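Local atomic coordinates of putative host cell surface-exposed lipoprotein (Streptococcus phage TP-J34, PDB entry 4EQQ), a protein that probably blocks superinfection of the phage-carrying host, as a lipoprotein exposed on the cell surface, by targeting the tape measure protein of incoming phages. Residues A[17-22]-A[51-56]. Residues are numbered along the deposited sequence; the frame is centred on the assembly and turned at random.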
loop_
_atom_site.group_PDB
_atom_site.type_symbol
_atom_site.label_atom_id
_atom_site.label_comp_id
_atom_site.label_asym_id
_atom_site.label_seq_id
_atom_site.Cartn_x
_atom_site.Cartn_y
_atom_site.Cartn_z
ATOM N N THR A 17 -13.802 10.624 14.363
ATOM C CA THR A 17 -13.387 9.220 14.280
ATOM C C THR A 17 -12.817 8.947 12.871
ATOM O O THR A 17 -11.826 8.218 12.738
ATOM C CB THR A 17 -14.554 8.296 14.712
ATOM O OG1 THR A 17 -14.977 8.716 16.007
ATOM C CG2 THR A 17 -14.135 6.838 14.845
ATOM N N ALA A 18 -13.445 9.530 11.816
ATOM C CA ALA A 18 -12.958 9.374 10.445
ATOM C C ALA A 18 -11.556 9.993 10.297
ATOM O O ALA A 18 -10.714 9.403 9.629
ATOM C CB ALA A 18 -13.934 9.989 9.447
ATOM N N VAL A 19 -11.298 11.157 10.948
ATOM C CA VAL A 19 -9.989 11.833 10.938
ATOM C C VAL A 19 -8.917 10.905 11.567
ATOM O O VAL A 19 -7.821 10.747 11.024
ATOM C CB VAL A 19 -10.055 13.221 11.643
ATOM C CG1 VAL A 19 -8.659 13.700 12.073
ATOM C CG2 VAL A 19 -10.731 14.263 10.737
ATOM N N SER A 20 -9.261 10.284 12.696
ATOM C CA SER A 20 -8.376 9.347 13.405
ATOM C C SER A 20 -8.033 8.152 12.481
ATOM O O SER A 20 -6.867 7.758 12.364
ATOM C CB SER A 20 -9.075 8.853 14.675
ATOM O OG SER A 20 -8.240 7.913 15.327
ATOM N N LYS A 21 -9.053 7.608 11.805
ATOM C CA LYS A 21 -8.893 6.496 10.875
ATOM C C LYS A 21 -8.051 6.922 9.643
ATOM O O LYS A 21 -7.157 6.187 9.241
ATOM C CB LYS A 21 -10.275 5.950 10.463
ATOM C CG LYS A 21 -10.260 4.683 9.611
ATOM C CD LYS A 21 -9.437 3.503 10.202
ATOM C CE LYS A 21 -10.078 2.848 11.402
ATOM N NZ LYS A 21 -9.425 1.555 11.739
ATOM N N ALA A 22 -8.303 8.133 9.093
ATOM C CA ALA A 22 -7.558 8.672 7.946
ATOM C C ALA A 22 -6.051 8.767 8.269
ATOM O O ALA A 22 -5.222 8.379 7.443
ATOM C CB ALA A 22 -8.105 10.040 7.552
ATOM N N SER A 51 -16.136 11.319 5.093
ATOM C CA SER A 51 -14.927 10.947 4.352
ATOM C C SER A 51 -14.324 12.178 3.685
ATOM O O SER A 51 -13.122 12.385 3.805
ATOM C CB SER A 51 -15.223 9.852 3.332
ATOM O OG SER A 51 -14.036 9.524 2.632
ATOM N N ASP A 52 -15.161 12.998 3.011
ATOM C CA ASP A 52 -14.748 14.259 2.380
ATOM C C ASP A 52 -14.139 15.206 3.421
ATOM O O ASP A 52 -13.124 15.833 3.138
ATOM C CB ASP A 52 -15.929 14.949 1.665
ATOM C CG ASP A 52 -16.446 14.220 0.429
ATOM O OD1 ASP A 52 -15.769 13.248 -0.033
ATOM O OD2 ASP A 52 -17.531 14.575 -0.041
ATOM N N TYR A 53 -14.721 15.272 4.626
ATOM C CA TYR A 53 -14.164 16.093 5.705
ATOM C C TYR A 53 -12.798 15.543 6.146
ATOM O O TYR A 53 -11.839 16.312 6.260
ATOM C CB TYR A 53 -15.112 16.129 6.914
ATOM C CG TYR A 53 -14.536 16.886 8.095
ATOM C CD1 TYR A 53 -14.633 18.276 8.165
ATOM C CD2 TYR A 53 -13.886 16.220 9.129
ATOM C CE1 TYR A 53 -14.082 18.980 9.234
ATOM C CE2 TYR A 53 -13.318 16.916 10.195
ATOM C CZ TYR A 53 -13.434 18.296 10.250
ATOM O OH TYR A 53 -12.917 18.990 11.316
ATOM N N ALA A 54 -12.724 14.226 6.437
ATOM C CA ALA A 54 -11.482 13.592 6.894
ATOM C C ALA A 54 -10.288 13.743 5.923
ATOM O O ALA A 54 -9.192 14.060 6.368
ATOM C CB ALA A 54 -11.720 12.121 7.225
ATOM N N VAL A 55 -10.492 13.567 4.611
ATOM C CA VAL A 55 -9.359 13.667 3.655
ATOM C C VAL A 55 -8.693 15.047 3.612
ATOM O O VAL A 55 -7.502 15.126 3.321
ATOM C CB VAL A 55 -9.654 13.114 2.239
ATOM C CG1 VAL A 55 -10.054 11.635 2.295
ATOM C CG2 VAL A 55 -10.701 13.966 1.512
ATOM N N GLU A 56 -9.450 16.108 3.954
ATOM C CA GLU A 56 -8.981 17.505 3.965
ATOM C C GLU A 56 -8.532 18.022 5.331
ATOM O O GLU A 56 -7.807 19.026 5.394
ATOM C CB GLU A 56 -10.107 18.445 3.440
ATOM C CG GLU A 56 -10.437 18.277 1.956
ATOM C CD GLU A 56 -9.337 18.599 0.961
ATOM O OE1 GLU A 56 -8.309 19.196 1.354
ATOM O OE2 GLU A 56 -9.520 18.271 -0.231
#
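Helices 13-28 and 48-57 of this ectodomain cross at a site lined by alanines, where the axes of 17-22 and 51-56 approach to 8.5 Å and cross at -50°. Along 17-22, Ala-18 comes first, its methyl directed at the other helix and meeting that of Ala-54, with Ala-18 CB 3.8 Å from Ala-54 CB. The Ala-54 methyl also lies against the main chain, its CB 3.7 Å from Ala-18 C, so that it rests on backbone as much as on side chain. Val-19 is the nearest backbone neighbour of Ala-54, with 4.7 Å between Val-19 CA and Ala-54 CA. A chi1 of 160° sets CG1 of Val-19 anti to the backbone N and CG2 anti to the carbonyl carbon. CG2 is the branch that touches: Val-19 CG2 lies 3.7 Å from Tyr-53 CE2, meeting the ring obliquely. The same Val-19 CG2 is 4.0 Å from Ala-54 CA. Tyr-53, with CG anti to its backbone N, places its ring beside Val-19, and that ring also meets the ring of Tyr-15. One turn on from Ala-18, Ala-22 closes the row, with Ala-22 CB 4.2 Å from Ala-54 CB. Asp-52 pairs with Arg-37 and Glu-56 with Lys-33, both of helix 33-42, while the buried Ser-51 OG bonds to Arg-37 O. With no hydrogen bond between the two segments, this buried interface in a helix-turn-helix-type fold rests on burial of apolar surface and van der Waals contact, consistent with the small alanine methyls allowing the close approach.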